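Local coordinates for protein ALDH21) (Physcomitrella patens subsp. patens, PDB 5MZ5) that is an NADP(+)-dependent succinic semialdehyde dehydrogenase of the aldehyde dehydrogenase family, a moss enzyme that oxidises its aldehyde substrate to the acid, at residues 99-102 with 103-107; 375-378 with 379-383; 390-393 with 394-397. All coordinates share one frame; numbering follows the deposited sequence.

Interaction 1: residues 99-102 with 103-107; sequences ERKA and VLEKV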
ATOM      1  N   GLU A  99       3.367  23.478  -2.772  1.00 22.83           N
ATOM      2  CA  GLU A  99       4.463  24.447  -2.608  1.00 22.89           C
ATOM      3  C   GLU A  99       5.792  23.724  -2.600  1.00 25.36           C
ATOM      4  O   GLU A  99       6.732  24.198  -3.228  1.00 26.28           O
ATOM      5  CB  GLU A  99       4.302  25.299  -1.331  1.00 23.68           C
ATOM      6  CG  GLU A  99       3.116  26.237  -1.384  1.00 29.99           C
ATOM      7  CD  GLU A  99       2.945  27.138  -0.177  1.00 51.60           C
ATOM      8  OE1 GLU A  99       2.928  28.376  -0.374  1.00 59.46           O
ATOM      9  OE2 GLU A  99       2.841  26.620   0.960  1.00 34.15           O
ATOM     10  N   ARG A 100       5.865  22.563  -1.915  1.00 22.47           N
ATOM     11  CA  ARG A 100       7.070  21.719  -1.875  1.00 22.31           C
ATOM     12  C   ARG A 100       7.356  21.218  -3.295  1.00 24.83           C
ATOM     13  O   ARG A 100       8.497  21.289  -3.740  1.00 24.66           O
ATOM     14  CB  ARG A 100       6.926  20.544  -0.887  1.00 21.04           C
ATOM     15  CG  ARG A 100       6.718  20.983   0.557  1.00 22.00           C
ATOM     16  CD  ARG A 100       6.851  19.831   1.539  1.00 27.85           C
ATOM     17  NE  ARG A 100       6.021  18.669   1.201  1.00 27.04           N
ATOM     18  CZ  ARG A 100       4.781  18.471   1.642  1.00 34.18           C
ATOM     19  NH1 ARG A 100       4.115  17.381   1.294  1.00 19.81           N
ATOM     20  NH2 ARG A 100       4.205  19.352   2.453  1.00 19.30           N
ATOM     21  N   LYS A 101       6.290  20.812  -4.033  1.00 20.50           N
ATOM     22  CA  LYS A 101       6.378  20.377  -5.425  1.00 20.69           C
ATOM     23  C   LYS A 101       6.911  21.490  -6.331  1.00 23.71           C
ATOM     24  O   LYS A 101       7.763  21.220  -7.178  1.00 22.24           O
ATOM     25  CB  LYS A 101       5.004  19.920  -5.931  1.00 23.99           C
ATOM     26  CG  LYS A 101       5.070  19.208  -7.284  1.00 31.59           C
ATOM     27  CD  LYS A 101       3.697  18.834  -7.793  1.00 32.32           C
ATOM     28  CE  LYS A 101       3.830  17.928  -8.991  1.00 32.72           C
ATOM     29  NZ  LYS A 101       2.591  17.894  -9.796  1.00 32.50           N
ATOM     30  N   ALA A 102       6.370  22.722  -6.190  1.00 20.81           N
ATOM     31  CA  ALA A 102       6.773  23.885  -6.981  1.00 20.84           C
ATOM     32  C   ALA A 102       8.271  24.189  -6.817  1.00 26.76           C
ATOM     33  O   ALA A 102       8.921  24.513  -7.811  1.00 27.76           O
ATOM     34  CB  ALA A 102       5.921  25.110  -6.632  1.00 21.00           C
ATOM     35  N   VAL A 103       8.825  24.043  -5.585  1.00 24.00           N
ATOM     36  CA  VAL A 103      10.262  24.251  -5.321  1.00 23.54           C
ATOM     37  C   VAL A 103      11.064  23.242  -6.173  1.00 27.60           C
ATOM     38  O   VAL A 103      11.967  23.635  -6.917  1.00 26.79           O
ATOM     39  CB  VAL A 103      10.653  24.118  -3.812  1.00 25.29           C
ATOM     40  CG1 VAL A 103      12.170  24.218  -3.616  1.00 23.86           C
ATOM     41  CG2 VAL A 103       9.922  25.137  -2.940  1.00 25.15           C
ATOM     42  N   LEU A 104      10.711  21.950  -6.053  1.00 23.44           N
ATOM     43  CA  LEU A 104      11.391  20.855  -6.744  1.00 23.46           C
ATOM     44  C   LEU A 104      11.293  20.952  -8.266  1.00 28.52           C
ATOM     45  O   LEU A 104      12.262  20.645  -8.955  1.00 29.93           O
ATOM     46  CB  LEU A 104      10.894  19.493  -6.212  1.00 22.77           C
ATOM     47  CG  LEU A 104      11.178  19.229  -4.741  1.00 25.56           C
ATOM     48  CD1 LEU A 104      10.216  18.250  -4.154  1.00 23.44           C
ATOM     49  CD2 LEU A 104      12.637  18.812  -4.514  1.00 29.20           C
ATOM     50  N   GLU A 105      10.146  21.420  -8.784  1.00 24.60           N
ATOM     51  CA  GLU A 105       9.938  21.603 -10.221  1.00 23.67           C
ATOM     52  C   GLU A 105      10.763  22.773 -10.748  1.00 27.15           C
ATOM     53  O   GLU A 105      11.225  22.726 -11.893  1.00 26.76           O
ATOM     54  CB  GLU A 105       8.450  21.794 -10.558  1.00 24.66           C
ATOM     55  CG  GLU A 105       7.638  20.523 -10.383  1.00 29.32           C
ATOM     56  CD  GLU A 105       6.168  20.662 -10.732  1.00 48.79           C
ATOM     57  OE1 GLU A 105       5.537  21.676 -10.352  1.00 61.12           O
ATOM     58  OE2 GLU A 105       5.641  19.734 -11.380  1.00 53.08           O
ATOM     59  N   LYS A 106      10.944  23.817  -9.915  1.00 23.37           N
ATOM     60  CA  LYS A 106      11.758  24.977 -10.266  1.00 23.91           C
ATOM     61  C   LYS A 106      13.240  24.585 -10.319  1.00 26.10           C
ATOM     62  O   LYS A 106      13.965  25.097 -11.155  1.00 24.92           O
ATOM     63  CB  LYS A 106      11.507  26.156  -9.311  1.00 27.37           C
ATOM     64  CG  LYS A 106      10.231  26.909  -9.637  1.00 34.02           C
ATOM     65  CD  LYS A 106       9.960  28.013  -8.619  1.00 42.59           C
ATOM     66  CE  LYS A 106       8.649  28.709  -8.905  1.00 42.34           C
ATOM     67  NZ  LYS A 106       8.593  30.064  -8.291  1.00 52.23           N
ATOM     68  N   VAL A 107      13.669  23.630  -9.459  1.00 22.94           N
ATOM     69  CA  VAL A 107      15.038  23.103  -9.460  1.00 21.94           C
ATOM     70  C   VAL A 107      15.246  22.311 -10.778  1.00 27.21           C
ATOM     71  O   VAL A 107      16.252  22.522 -11.447  1.00 27.00           O
ATOM     72  CB  VAL A 107      15.368  22.243  -8.194  1.00 23.27           C
ATOM     73  CG1 VAL A 107      16.761  21.619  -8.289  1.00 21.86           C
ATOM     74  CG2 VAL A 107      15.244  23.069  -6.925  1.00 22.20           C
TER
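K101 and E105 meet one turn apart on helix 97-113, an i to i+4 pair of opposite charges laid along the alpha-helical surface. K101 puts CG anti to its backbone N (chi1 -169°) and runs extended from there, which lays its methylenes along the E105 carboxylate. From CB the chain runs out to CG, 3.9 Å from E105 CD. The methylene CD skirts E105 OE2, and CE comes nearer still, 3.5 Å from that oxygen. At the tip NZ lies 3.9 Å from E105 OE2, a long salt bridge, the CE methylene lying nearer to that oxygen than the ammonium nitrogen does. The two side chains run at a slant to each other, and the stronger polar partner of NZ is E149 of the second subunit; K101 also packs on Q145 of that subunit, which puts this side of the helix at a subunit interface.

The same stretch of helix carries the i to i+4 backbone bonds: V103 N to E99 O, L104 N to R100 O, E105 N to K101 O and K106 N to A102 O. The K101 carbonyl is also roofed by E105, whose CG sits 3.3 Å from K101 O. On another side, L104 rests CG and CD1 on the R100 carbonyl and reaches F144 and A148 of helix 130-151, while R100 gives NE to A204 O and NH1 to S151 O. K106 holds E233 and E232 through NZ. Its stem lies over the preceding turn, with CG 3.3 Å from A102 O. V103 does likewise with one methyl, CG2, 3.3 Å from E99 O.

Interaction 2: residues 375-378 with 379-383; sequences VKEA and VAKGG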
ATOM      1  N   VAL A 375      47.698  -2.735  -6.222  1.00 33.97           N
ATOM      2  CA  VAL A 375      47.897  -3.549  -7.430  1.00 33.72           C
ATOM      3  C   VAL A 375      49.230  -4.324  -7.297  1.00 39.81           C
ATOM      4  O   VAL A 375      49.249  -5.545  -7.512  1.00 40.50           O
ATOM      5  CB  VAL A 375      47.793  -2.704  -8.737  1.00 37.20           C
ATOM      6  CG1 VAL A 375      48.346  -3.451  -9.950  1.00 37.24           C
ATOM      7  CG2 VAL A 375      46.356  -2.245  -8.989  1.00 36.22           C
ATOM      8  N   LYS A 376      50.328  -3.620  -6.922  1.00 36.34           N
ATOM      9  CA  LYS A 376      51.647  -4.233  -6.737  1.00 37.34           C
ATOM     10  C   LYS A 376      51.598  -5.307  -5.639  1.00 41.15           C
ATOM     11  O   LYS A 376      52.111  -6.407  -5.837  1.00 41.62           O
ATOM     12  CB  LYS A 376      52.733  -3.179  -6.435  1.00 39.94           C
ATOM     13  CG  LYS A 376      53.103  -2.307  -7.632  1.00 52.38           C
ATOM     14  CD  LYS A 376      54.393  -1.554  -7.404  1.00 63.99           C
ATOM     15  CE  LYS A 376      54.373  -0.126  -7.889  1.00 79.31           C
ATOM     16  NZ  LYS A 376      53.873   0.803  -6.830  1.00 86.50           N
ATOM     17  N   GLU A 377      50.920  -5.009  -4.519  1.00 36.41           N
ATOM     18  CA  GLU A 377      50.753  -5.948  -3.414  1.00 36.91           C
ATOM     19  C   GLU A 377      49.984  -7.207  -3.866  1.00 42.52           C
ATOM     20  O   GLU A 377      50.379  -8.312  -3.497  1.00 42.96           O
ATOM     21  CB  GLU A 377      50.054  -5.261  -2.235  1.00 38.03           C
ATOM     22  CG  GLU A 377      49.915  -6.119  -0.985  1.00 55.75           C
ATOM     23  CD  GLU A 377      48.644  -5.910  -0.182  1.00 88.84           C
ATOM     24  OE1 GLU A 377      48.026  -4.826  -0.303  1.00 96.08           O
ATOM     25  OE2 GLU A 377      48.276  -6.824   0.590  1.00 86.90           O
ATOM     26  N   ALA A 378      48.917  -7.035  -4.686  1.00 39.15           N
ATOM     27  CA  ALA A 378      48.098  -8.129  -5.220  1.00 37.88           C
ATOM     28  C   ALA A 378      48.943  -9.076  -6.076  1.00 44.64           C
ATOM     29  O   ALA A 378      48.826 -10.294  -5.916  1.00 43.32           O
ATOM     30  CB  ALA A 378      46.928  -7.577  -6.025  1.00 36.88           C
ATOM     31  N   VAL A 379      49.824  -8.511  -6.943  1.00 43.81           N
ATOM     32  CA  VAL A 379      50.710  -9.284  -7.806  1.00 45.46           C
ATOM     33  C   VAL A 379      51.821  -9.976  -6.965  1.00 48.23           C
ATOM     34  O   VAL A 379      52.153 -11.129  -7.245  1.00 48.16           O
ATOM     35  CB  VAL A 379      51.257  -8.512  -9.052  1.00 51.28           C
ATOM     36  CG1 VAL A 379      50.146  -7.802  -9.839  1.00 49.75           C
ATOM     37  CG2 VAL A 379      52.400  -7.568  -8.722  1.00 52.26           C
ATOM     38  N   ALA A 380      52.327  -9.296  -5.902  1.00 43.62           N
ATOM     39  CA  ALA A 380      53.361  -9.831  -4.987  1.00 43.65           C
ATOM     40  C   ALA A 380      52.839 -11.050  -4.200  1.00 47.01           C
ATOM     41  O   ALA A 380      53.587 -11.985  -3.933  1.00 46.63           O
ATOM     42  CB  ALA A 380      53.832  -8.744  -4.018  1.00 43.59           C
ATOM     43  N   LYS A 381      51.536 -11.044  -3.882  1.00 43.38           N
ATOM     44  CA  LYS A 381      50.845 -12.102  -3.155  1.00 42.61           C
ATOM     45  C   LYS A 381      50.376 -13.275  -4.052  1.00 48.45           C
ATOM     46  O   LYS A 381      49.747 -14.213  -3.546  1.00 50.10           O
ATOM     47  CB  LYS A 381      49.691 -11.511  -2.340  1.00 41.89           C
ATOM     48  CG  LYS A 381      50.156 -10.823  -1.066  1.00 49.11           C
ATOM     49  CD  LYS A 381      48.986 -10.456  -0.172  1.00 55.13           C
ATOM     50  CE  LYS A 381      49.419 -10.183   1.251  1.00 66.70           C
ATOM     51  NZ  LYS A 381      50.118  -8.877   1.384  1.00 73.77           N
ATOM     52  N   GLY A 382      50.702 -13.233  -5.349  1.00 43.70           N
ATOM     53  CA  GLY A 382      50.333 -14.297  -6.279  1.00 43.66           C
ATOM     54  C   GLY A 382      49.358 -13.964  -7.399  1.00 46.44           C
ATOM     55  O   GLY A 382      49.122 -14.808  -8.267  1.00 46.33           O
ATOM     56  N   GLY A 383      48.797 -12.750  -7.397  1.00 40.96           N
ATOM     57  CA  GLY A 383      47.877 -12.309  -8.446  1.00 39.31           C
ATOM     58  C   GLY A 383      48.556 -12.158  -9.799  1.00 42.47           C
ATOM     59  O   GLY A 383      49.690 -11.678  -9.883  1.00 41.61           O
TER
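E377 sends CG anti to its backbone N (chi1 -176°) and then bends at chi2, while K381, extended through its middle, folds at chi4 (74°). Together these turns bring K381 NZ to 2.9 Å from E377 OE2, a salt bridge that is also a hydrogen bond. The ammonium group arrives on the anti side of the carboxylate oxygen, 16° out of its plane, and the two chains cross on the way. E377 OE1 is taken by N409 ND2, so both carboxylate oxygens have a partner. The pair spans the C-terminal end of helix 365-380, which closes in a Schellman motif: G382, with no CB, takes the positive phi and its N reaches V379 O, while G383 N bonds A378 O at 2.9 Å. Ahead of the cap, V379, A380 and K381 give their N-H groups to the carbonyls of V375, K376 and E377. V379 straddles the turn before it, with CG2 3.1 Å from K376 O and CG1 3.4 Å from V375 O. A378 and V375 face inward onto I401 of strand 395-402.

Interaction 3: residues 390-393 with 394-397; sequences NRKG and AFIE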
ATOM      1  N   ASN A 390      49.690   0.419 -14.239  1.00 36.99           N
ATOM      2  CA  ASN A 390      50.654   1.521 -14.211  1.00 37.59           C
ATOM      3  C   ASN A 390      50.008   2.859 -13.859  1.00 43.21           C
ATOM      4  O   ASN A 390      48.846   3.113 -14.213  1.00 42.91           O
ATOM      5  CB  ASN A 390      51.444   1.631 -15.516  1.00 36.82           C
ATOM      6  CG  ASN A 390      52.243   0.391 -15.878  1.00 55.28           C
ATOM      7  OD1 ASN A 390      52.102  -0.164 -16.963  1.00 54.45           O
ATOM      8  ND2 ASN A 390      53.116  -0.060 -15.002  1.00 45.21           N
ATOM      9  N   ARG A 391      50.768   3.699 -13.139  1.00 39.20           N
ATOM     10  CA  ARG A 391      50.342   5.028 -12.714  1.00 38.47           C
ATOM     11  C   ARG A 391      51.104   6.093 -13.506  1.00 44.54           C
ATOM     12  O   ARG A 391      52.302   5.955 -13.759  1.00 46.29           O
ATOM     13  CB  ARG A 391      50.542   5.206 -11.199  1.00 34.90           C
ATOM     14  CG  ARG A 391      49.875   6.439 -10.601  1.00 33.29           C
ATOM     15  CD  ARG A 391      50.472   6.758  -9.250  1.00 48.52           C
ATOM     16  NE  ARG A 391      51.281   7.976  -9.297  1.00 54.69           N
ATOM     17  CZ  ARG A 391      52.550   8.055  -8.923  1.00 71.95           C
ATOM     18  NH1 ARG A 391      53.179   6.988  -8.452  1.00 64.12           N
ATOM     19  NH2 ARG A 391      53.198   9.205  -9.002  1.00 71.12           N
ATOM     20  N   LYS A 392      50.394   7.153 -13.891  1.00 42.00           N
ATOM     21  CA  LYS A 392      50.907   8.309 -14.618  1.00 42.12           C
ATOM     22  C   LYS A 392      50.229   9.502 -13.913  1.00 43.15           C
ATOM     23  O   LYS A 392      49.091   9.848 -14.253  1.00 41.55           O
ATOM     24  CB  LYS A 392      50.492   8.191 -16.096  1.00 46.18           C
ATOM     25  CG  LYS A 392      51.322   8.999 -17.097  1.00 65.49           C
ATOM     26  CD  LYS A 392      50.594   9.131 -18.462  1.00 78.05           C
ATOM     27  CE  LYS A 392      49.445  10.139 -18.443  1.00 87.06           C
ATOM     28  NZ  LYS A 392      48.471   9.928 -19.550  1.00 89.02           N
ATOM     29  N   GLY A 393      50.896  10.040 -12.880  1.00 37.46           N
ATOM     30  CA  GLY A 393      50.369  11.119 -12.050  1.00 35.53           C
ATOM     31  C   GLY A 393      49.149  10.653 -11.271  1.00 36.66           C
ATOM     32  O   GLY A 393      49.256   9.740 -10.453  1.00 35.62           O
ATOM     33  N   ALA A 394      47.973  11.246 -11.548  1.00 32.41           N
ATOM     34  CA  ALA A 394      46.711  10.871 -10.903  1.00 31.92           C
ATOM     35  C   ALA A 394      45.960   9.790 -11.714  1.00 37.25           C
ATOM     36  O   ALA A 394      44.944   9.264 -11.253  1.00 36.79           O
ATOM     37  CB  ALA A 394      45.831  12.100 -10.693  1.00 32.14           C
ATOM     38  N   PHE A 395      46.485   9.439 -12.902  1.00 34.72           N
ATOM     39  CA  PHE A 395      45.915   8.420 -13.777  1.00 34.45           C
ATOM     40  C   PHE A 395      46.390   7.008 -13.423  1.00 40.40           C
ATOM     41  O   PHE A 395      47.578   6.785 -13.193  1.00 40.26           O
ATOM     42  CB  PHE A 395      46.257   8.710 -15.249  1.00 35.66           C
ATOM     43  CG  PHE A 395      45.464   9.834 -15.873  1.00 35.75           C
ATOM     44  CD1 PHE A 395      44.229   9.590 -16.465  1.00 35.54           C
ATOM     45  CD2 PHE A 395      45.964  11.131 -15.897  1.00 36.80           C
ATOM     46  CE1 PHE A 395      43.507  10.628 -17.068  1.00 35.38           C
ATOM     47  CE2 PHE A 395      45.234  12.171 -16.501  1.00 37.94           C
ATOM     48  CZ  PHE A 395      44.008  11.911 -17.073  1.00 34.51           C
ATOM     49  N   ILE A 396      45.440   6.064 -13.384  1.00 37.35           N
ATOM     50  CA  ILE A 396      45.665   4.636 -13.173  1.00 37.09           C
ATOM     51  C   ILE A 396      45.087   3.972 -14.402  1.00 38.83           C
ATOM     52  O   ILE A 396      43.918   4.198 -14.737  1.00 39.20           O
ATOM     53  CB  ILE A 396      45.017   4.081 -11.851  1.00 40.39           C
ATOM     54  CG1 ILE A 396      45.784   4.544 -10.595  1.00 42.14           C
ATOM     55  CG2 ILE A 396      44.905   2.542 -11.858  1.00 41.16           C
ATOM     56  CD1 ILE A 396      47.215   3.809 -10.349  1.00 52.44           C
ATOM     57  N   GLU A 397      45.896   3.152 -15.070  1.00 35.08           N
ATOM     58  CA  GLU A 397      45.460   2.389 -16.242  1.00 34.48           C
ATOM     59  C   GLU A 397      44.328   1.424 -15.845  1.00 35.32           C
ATOM     60  O   GLU A 397      44.356   0.898 -14.722  1.00 33.63           O
ATOM     61  CB  GLU A 397      46.625   1.574 -16.805  1.00 36.03           C
ATOM     62  CG  GLU A 397      47.598   2.394 -17.616  1.00 42.54           C
ATOM     63  CD  GLU A 397      48.807   1.628 -18.116  1.00 56.65           C
ATOM     64  OE1 GLU A 397      49.455   2.121 -19.067  1.00 58.37           O
ATOM     65  OE2 GLU A 397      49.118   0.549 -17.560  1.00 46.87           O
TER
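K392 and F395 exchange two backbone bonds, K392 N to F395 O at 2.9 Å and F395 N to K392 O at 3.0 Å, and so close the tight end of a beta hairpin. The first is nearly straight at its hydrogen (169°); in the second the donor stands above the carbonyl plane of K392. Between them G393 and A394 form the corner of a type II' turn, G393 with positive phi. One step back, R391 and I396 are a non-hydrogen-bonded pair, and beyond them E397 N bonds N390 O at 3.1 Å. The bond from N390 N to E397 OE2 is weak.

R391 curls back over the turn: its chain bends at chi3 (110°) and brings NE to 2.9 Å from G393 O, on a lone pair in the carbonyl plane and within the guanidinium plane too. NH1 of the same group forms a salt bridge with E372, tying the turn to helix 365-380.

Packing divides between the two faces of the ribbon. On one, K392 NZ lies 4.9 Å from the centroid of the F395 ring, over its face, in a cation-pi contact, while K392 O sits at the ring edge. On the other, I396 CD1 meets R391 CB and CG, both at 3.7 Å, and I396 continues onto A368 and I371 of helix 365-380. F395 also touches Y62, M349 and P361. With NE bonded in plane to G393 O and NH1 paired with E372, the rotation of the R391 guanidinium group is restrained, and its positive charge, placed against the G393 carbonyl, would probably polarise that turn peptide.

Overall arrangement
From the N terminus, interaction 1 comes first, on helix 97-113 at a subunit interface, packed against helices 130-151, 193-205 and 219-229. Interactions 2 and 3 follow much later on the other side of the chain's centre, about 52 and 43 Å from it between centres of the contacts. All three are local and lie in series, with no nesting or crossing; only interaction 3 closes a loop, the turn of its hairpin. Interaction 2 ends helix 365-380, strand 384-387 follows, and residues 390-394 then turn the chain into strand 395-402, which pairs with 384-387. The two contacts do not touch, their nearest atoms about 6 Å apart, but both pack helix 365-380 against strand 395-402.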